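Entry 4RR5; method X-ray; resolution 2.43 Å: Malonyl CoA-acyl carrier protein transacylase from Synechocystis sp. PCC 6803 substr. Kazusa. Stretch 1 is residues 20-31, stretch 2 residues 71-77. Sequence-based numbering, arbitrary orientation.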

ATOM      1  N   ASP A  20     -20.344   4.410  -1.745  1.00 26.32           N
ATOM      2  CA  ASP A  20     -21.286   3.950  -2.769  1.00 27.03           C
ATOM      3  C   ASP A  20     -21.336   2.431  -2.878  1.00 25.12           C
ATOM      4  O   ASP A  20     -22.245   1.891  -3.503  1.00 27.64           O
ATOM      5  N   LEU A  21     -20.363   1.743  -2.283  1.00 25.48           N
ATOM      6  CA  LEU A  21     -20.292   0.282  -2.384  1.00 23.41           C
ATOM      7  C   LEU A  21     -21.367  -0.389  -1.550  1.00 22.43           C
ATOM      8  O   LEU A  21     -21.697  -1.554  -1.766  1.00 20.94           O
ATOM      9  N   LEU A  22     -21.915   0.387  -0.622  1.00 23.36           N
ATOM     10  CA  LEU A  22     -22.807  -0.067   0.440  1.00 22.70           C
ATOM     11  C   LEU A  22     -24.137  -0.693  -0.033  1.00 22.42           C
ATOM     12  O   LEU A  22     -24.809  -1.401   0.710  1.00 22.88           O
ATOM     13  N   SER A  23     -24.519  -0.435  -1.270  1.00 20.37           N
ATOM     14  CA  SER A  23     -25.730  -1.032  -1.791  1.00 22.23           C
ATOM     15  C   SER A  23     -25.509  -2.497  -2.217  1.00 23.66           C
ATOM     16  O   SER A  23     -26.471  -3.225  -2.453  1.00 26.65           O
ATOM     17  N   THR A  24     -24.255  -2.937  -2.312  1.00 21.23           N
ATOM     18  CA  THR A  24     -23.973  -4.352  -2.578  1.00 23.45           C
ATOM     19  C   THR A  24     -24.044  -5.172  -1.269  1.00 22.27           C
ATOM     20  O   THR A  24     -23.654  -4.699  -0.191  1.00 19.08           O
ATOM     21  N   ALA A  25     -24.560  -6.389  -1.367  1.00 20.24           N
ATOM     22  CA  ALA A  25     -24.638  -7.285  -0.217  1.00 22.77           C
ATOM     23  C   ALA A  25     -23.245  -7.604   0.329  1.00 24.80           C
ATOM     24  O   ALA A  25     -23.033  -7.640   1.548  1.00 23.82           O
ATOM     25  N   ILE A  26     -22.302  -7.826  -0.587  1.00 25.25           N
ATOM     26  CA  ILE A  26     -20.916  -8.136  -0.237  1.00 24.91           C
ATOM     27  C   ILE A  26     -20.299  -7.033   0.626  1.00 22.35           C
ATOM     28  O   ILE A  26     -19.732  -7.319   1.677  1.00 25.09           O
ATOM     29  N   ALA A  27     -20.458  -5.778   0.216  1.00 22.71           N
ATOM     30  CA  ALA A  27     -19.955  -4.645   0.995  1.00 20.78           C
ATOM     31  C   ALA A  27     -20.657  -4.502   2.337  1.00 24.12           C
ATOM     32  O   ALA A  27     -19.996  -4.260   3.350  1.00 23.86           O
ATOM     33  N   LYS A  28     -21.987  -4.625   2.344  1.00 24.22           N
ATOM     34  CA  LYS A  28     -22.764  -4.458   3.573  1.00 23.78           C
ATOM     35  C   LYS A  28     -22.210  -5.397   4.635  1.00 25.65           C
ATOM     36  O   LYS A  28     -21.832  -4.974   5.732  1.00 24.96           O
ATOM     37  N   GLU A  29     -22.131  -6.669   4.261  1.00 25.97           N
ATOM     38  CA  GLU A  29     -21.626  -7.733   5.110  1.00 22.06           C
ATOM     39  C   GLU A  29     -20.220  -7.437   5.652  1.00 23.73           C
ATOM     40  O   GLU A  29     -20.018  -7.352   6.864  1.00 26.69           O
ATOM     41  N   LYS A  30     -19.251  -7.244   4.768  1.00 23.76           N
ATOM     42  CA  LYS A  30     -17.882  -7.006   5.220  1.00 26.89           C
ATOM     43  C   LYS A  30     -17.726  -5.745   6.075  1.00 24.91           C
ATOM     44  O   LYS A  30     -16.910  -5.718   6.997  1.00 24.75           O
ATOM     45  N   TYR A  31     -18.506  -4.714   5.779  1.00 20.57           N
ATOM     46  CA  TYR A  31     -18.513  -3.525   6.617  1.00 23.74           C
ATOM     47  C   TYR A  31     -18.939  -3.870   8.028  1.00 23.38           C
ATOM     48  O   TYR A  31     -18.395  -3.323   8.980  1.00 23.92           O
ATOM     49  N   ALA A  71     -12.179  -6.182  -4.234  1.00 24.75           N
ATOM     50  CA  ALA A  71     -11.684  -7.449  -4.756  1.00 21.92           C
ATOM     51  C   ALA A  71     -12.798  -8.490  -4.872  1.00 25.58           C
ATOM     52  O   ALA A  71     -12.889  -9.224  -5.863  1.00 25.46           O
ATOM     53  N   ASP A  72     -13.641  -8.569  -3.851  1.00 25.45           N
ATOM     54  CA  ASP A  72     -14.717  -9.542  -3.871  1.00 22.71           C
ATOM     55  C   ASP A  72     -15.802  -9.141  -4.862  1.00 24.44           C
ATOM     56  O   ASP A  72     -16.432  -9.997  -5.473  1.00 27.05           O
ATOM     57  N   LEU A  73     -16.020  -7.840  -5.026  1.00 24.44           N
ATOM     58  CA  LEU A  73     -16.988  -7.363  -6.007  1.00 25.54           C
ATOM     59  C   LEU A  73     -16.541  -7.723  -7.427  1.00 27.47           C
ATOM     60  O   LEU A  73     -17.349  -8.173  -8.239  1.00 25.77           O
ATOM     61  N   LEU A  74     -15.251  -7.535  -7.700  1.00 26.24           N
ATOM     62  CA  LEU A  74     -14.637  -7.957  -8.955  1.00 26.62           C
ATOM     63  C   LEU A  74     -14.804  -9.458  -9.198  1.00 28.88           C
ATOM     64  O   LEU A  74     -15.205  -9.882 -10.285  1.00 28.36           O
ATOM     65  N   ARG A  75     -14.514 -10.253  -8.173  1.00 27.75           N
ATOM     66  CA  ARG A  75     -14.706 -11.695  -8.254  1.00 29.85           C
ATOM     67  C   ARG A  75     -16.144 -12.051  -8.596  1.00 35.94           C
ATOM     68  O   ARG A  75     -16.391 -12.831  -9.515  1.00 43.39           O
ATOM     69  N   ASP A  76     -17.090 -11.455  -7.881  1.00 35.43           N
ATOM     70  CA  ASP A  76     -18.502 -11.698  -8.131  1.00 33.70           C
ATOM     71  C   ASP A  76     -18.908 -11.408  -9.582  1.00 34.60           C
ATOM     72  O   ASP A  76     -19.738 -12.121 -10.148  1.00 39.40           O
ATOM     73  N   LYS A  77     -18.323 -10.379 -10.186  1.00 32.83           N
ATOM     74  CA  LYS A  77     -18.576 -10.082 -11.596  1.00 29.05           C
ATOM     75  C   LYS A  77     -17.867 -11.069 -12.535  1.00 35.88           C
ATOM     76  O   LYS A  77     -18.007 -10.983 -13.749  1.00 34.92           O
TER

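The contact joins helix 25-31, together with the turn that precedes it, to helix 71-76. The two axes approach to 10.0 Å and their N-to-C directions differ by 150°, so the helices run roughly antiparallel. The backbones come nearest at Ile26 and Leu73, whose CA atoms lie 7.0 Å apart, and 321 Å² of surface is buried, both sides summed. This is a small interface, carried by a few side chains.

Apolar packing accounts for most of it. Leu73 gives up the largest area, 93 Å². Its CA-to-CB bond points sideways to the first stretch, but chi1 in m (-73°) and chi2 in t (174°) bring the end of the side chain nearer. Its two methyl groups reach different neighbours: CD1 of Leu73 lies 4.0 Å from CD2 of Leu21, and CD2 of Leu73 lies 4.0 Å from CB of Ile26. Leu21, in the 3-10 segment, directs its CA-to-CB bond toward the second stretch and adopts m for chi1 and t for chi2; it is buried, though only a small part of its surface is covered by this partner. Ile26 contributes 78 Å², the most from its own stretch. It also points toward the partner, with chi1 in m (-85°) and chi2 in t (164°), and its branches spread along helix 71-76. CG2 of Ile26 meets CB of Asp72 at 3.9 Å, while CD1 of Ile26 reaches CB of Asp76, also at 3.9 Å. Because Asp72 and Asp76 are four residues apart, about one helical turn, Ile26 spans successive turns of the opposing helix. In both aspartates it is CB, not the carboxylate, that comes closest to Ile26.

The charged contact is a salt bridge between Lys30 and Asp72. NZ of Lys30 donates a hydrogen bond to OD2 of Asp72 at 2.8 Å, the only hydrogen bond between the stretches. Both CA-to-CB bonds point toward the other stretch. Lys30 begins in m (-71°), has chi2 between wells at -148°, continues in t at chi3 and turns at chi4 into p (49°); Asp72 has chi1 in m (-68°). OD2 of Asp72 is also hydrogen-bonded elsewhere in the structure.

Thr24 combines a local polar role with packing across the interface. At the N-cap position, with chi1 in p (71°), its OG1 accepts from N of Ala27 at 3.1 Å, with an N-H...acceptor angle of 152°. This supplies a partner to an amide in the first turn, where no preceding helical carbonyl is available. The same OG1 of Thr24 donates to O of Leu21 at 2.8 Å, tying the cap to the 3-10 segment. Toward the second stretch, OG1 of Thr24 approaches CD2 of Leu73 at 3.7 Å, a van der Waals contact. The cap therefore sits directly against the leucine that anchors the apolar packing.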

ATOM      1  CB  ASP A  20     -20.937   4.518  -4.133  1.00 25.06           C
ATOM      2  CG  ASP A  20     -19.581   4.067  -4.602  1.00 30.37           C
ATOM      3  OD1 ASP A  20     -18.659   4.045  -3.767  1.00 32.01           O
ATOM      4  OD2 ASP A  20     -19.430   3.717  -5.790  1.00 36.03           O
ATOM      5  CB  LEU A  21     -18.927  -0.217  -1.940  1.00 23.17           C
ATOM      6  CG  LEU A  21     -17.745   0.353  -2.720  1.00 24.82           C
ATOM      7  CD1 LEU A  21     -16.457  -0.164  -2.118  1.00 16.99           C
ATOM      8  CD2 LEU A  21     -17.862   0.000  -4.216  1.00 21.78           C
ATOM      9  CB  LEU A  22     -23.082   1.126   1.356  1.00 19.72           C
ATOM     10  CG  LEU A  22     -23.772   0.892   2.693  1.00 29.38           C
ATOM     11  CD1 LEU A  22     -23.217  -0.347   3.406  1.00 23.61           C
ATOM     12  CD2 LEU A  22     -23.595   2.159   3.550  1.00 23.90           C
ATOM     13  CB  SER A  23     -26.257  -0.191  -2.957  1.00 25.37           C
ATOM     14  OG  SER A  23     -25.260  -0.022  -3.954  1.00 23.73           O
ATOM     15  CB  THR A  24     -22.571  -4.565  -3.259  1.00 27.02           C
ATOM     16  OG1 THR A  24     -21.511  -4.304  -2.325  1.00 22.81           O
ATOM     17  CG2 THR A  24     -22.395  -3.656  -4.478  1.00 18.30           C
ATOM     18  CB  ALA A  25     -25.364  -8.569  -0.595  1.00 21.00           C
ATOM     19  CB  ILE A  26     -20.074  -8.381  -1.510  1.00 23.31           C
ATOM     20  CG1 ILE A  26     -20.223  -9.848  -1.941  1.00 17.69           C
ATOM     21  CG2 ILE A  26     -18.594  -7.993  -1.285  1.00 23.77           C
ATOM     22  CD1 ILE A  26     -19.782 -10.161  -3.361  1.00 15.75           C
ATOM     23  CB  ALA A  27     -20.086  -3.342   0.207  1.00 18.01           C
ATOM     24  CB  LYS A  28     -24.251  -4.733   3.321  1.00 25.12           C
ATOM     25  CG  LYS A  28     -25.197  -4.448   4.507  1.00 33.90           C
ATOM     26  CD  LYS A  28     -26.652  -4.811   4.151  1.00 35.05           C
ATOM     27  CE  LYS A  28     -27.649  -4.448   5.246  1.00 39.71           C
ATOM     28  NZ  LYS A  28     -29.063  -4.863   4.895  1.00 45.22           N
ATOM     29  CB  GLU A  29     -21.661  -9.043   4.313  1.00 26.34           C
ATOM     30  CG  GLU A  29     -20.868 -10.202   4.890  1.00 32.20           C
ATOM     31  CD  GLU A  29     -20.808 -11.398   3.937  1.00 44.13           C
ATOM     32  OE1 GLU A  29     -21.582 -11.441   2.951  1.00 44.14           O
ATOM     33  OE2 GLU A  29     -19.979 -12.305   4.172  1.00 56.54           O
ATOM     34  CB  LYS A  30     -16.937  -6.939   4.028  1.00 23.98           C
ATOM     35  CG  LYS A  30     -16.745  -8.269   3.398  1.00 24.63           C
ATOM     36  CD  LYS A  30     -15.364  -8.400   2.825  1.00 30.39           C
ATOM     37  CE  LYS A  30     -15.064  -9.869   2.602  1.00 30.06           C
ATOM     38  NZ  LYS A  30     -16.208 -10.500   1.872  1.00 37.17           N
ATOM     39  CB  TYR A  31     -19.444  -2.439   6.051  1.00 21.69           C
ATOM     40  CG  TYR A  31     -18.825  -1.610   4.940  1.00 20.97           C
ATOM     41  CD1 TYR A  31     -17.471  -1.291   4.959  1.00 16.72           C
ATOM     42  CD2 TYR A  31     -19.594  -1.164   3.862  1.00 19.77           C
ATOM     43  CE1 TYR A  31     -16.901  -0.539   3.943  1.00 21.94           C
ATOM     44  CE2 TYR A  31     -19.031  -0.410   2.835  1.00 20.58           C
ATOM     45  CZ  TYR A  31     -17.679  -0.100   2.879  1.00 22.61           C
ATOM     46  OH  TYR A  31     -17.096   0.640   1.859  1.00 19.96           O
ATOM     47  CB  ALA A  71     -10.568  -7.976  -3.879  1.00 22.46           C
ATOM     48  CB  ASP A  72     -15.302  -9.714  -2.483  1.00 22.27           C
ATOM     49  CG  ASP A  72     -14.338 -10.376  -1.546  1.00 29.23           C
ATOM     50  OD1 ASP A  72     -13.358 -10.967  -2.033  1.00 35.53           O
ATOM     51  OD2 ASP A  72     -14.551 -10.318  -0.327  1.00 30.82           O
ATOM     52  CB  LEU A  73     -17.197  -5.858  -5.869  1.00 22.59           C
ATOM     53  CG  LEU A  73     -18.012  -5.490  -4.631  1.00 20.84           C
ATOM     54  CD1 LEU A  73     -18.067  -3.986  -4.469  1.00 20.22           C
ATOM     55  CD2 LEU A  73     -19.403  -6.097  -4.721  1.00 17.88           C
ATOM     56  CB  LEU A  74     -13.156  -7.582  -8.961  1.00 22.57           C
ATOM     57  CG  LEU A  74     -12.943  -6.110  -9.270  1.00 29.79           C
ATOM     58  CD1 LEU A  74     -11.543  -5.636  -8.853  1.00 30.33           C
ATOM     59  CD2 LEU A  74     -13.221  -5.855 -10.758  1.00 25.48           C
ATOM     60  CB  ARG A  75     -14.286 -12.370  -6.953  1.00 24.16           C
ATOM     61  CG  ARG A  75     -12.766 -12.389  -6.778  1.00 27.47           C
ATOM     62  CD  ARG A  75     -12.306 -13.419  -5.764  1.00 25.67           C
ATOM     63  NE  ARG A  75     -10.853 -13.445  -5.677  1.00 32.81           N
ATOM     64  CZ  ARG A  75     -10.057 -14.019  -6.578  1.00 31.47           C
ATOM     65  NH1 ARG A  75     -10.567 -14.626  -7.643  1.00 31.75           N
ATOM     66  NH2 ARG A  75      -8.748 -13.980  -6.412  1.00 29.51           N
ATOM     67  CB  ASP A  76     -19.351 -10.863  -7.177  1.00 35.94           C
ATOM     68  CG  ASP A  76     -20.742 -11.430  -6.995  1.00 36.12           C
ATOM     69  OD1 ASP A  76     -20.856 -12.537  -6.422  1.00 29.28           O
ATOM     70  OD2 ASP A  76     -21.712 -10.769  -7.428  1.00 33.44           O
ATOM     71  CB  LYS A  77     -18.143  -8.661 -11.934  1.00 29.58           C
ATOM     72  CG  LYS A  77     -18.874  -7.578 -11.169  1.00 33.84           C
ATOM     73  CD  LYS A  77     -18.759  -6.222 -11.874  1.00 40.63           C
ATOM     74  CE  LYS A  77     -19.464  -6.219 -13.232  1.00 42.73           C
ATOM     75  NZ  LYS A  77     -20.622  -5.273 -13.260  1.00 39.93           N
TER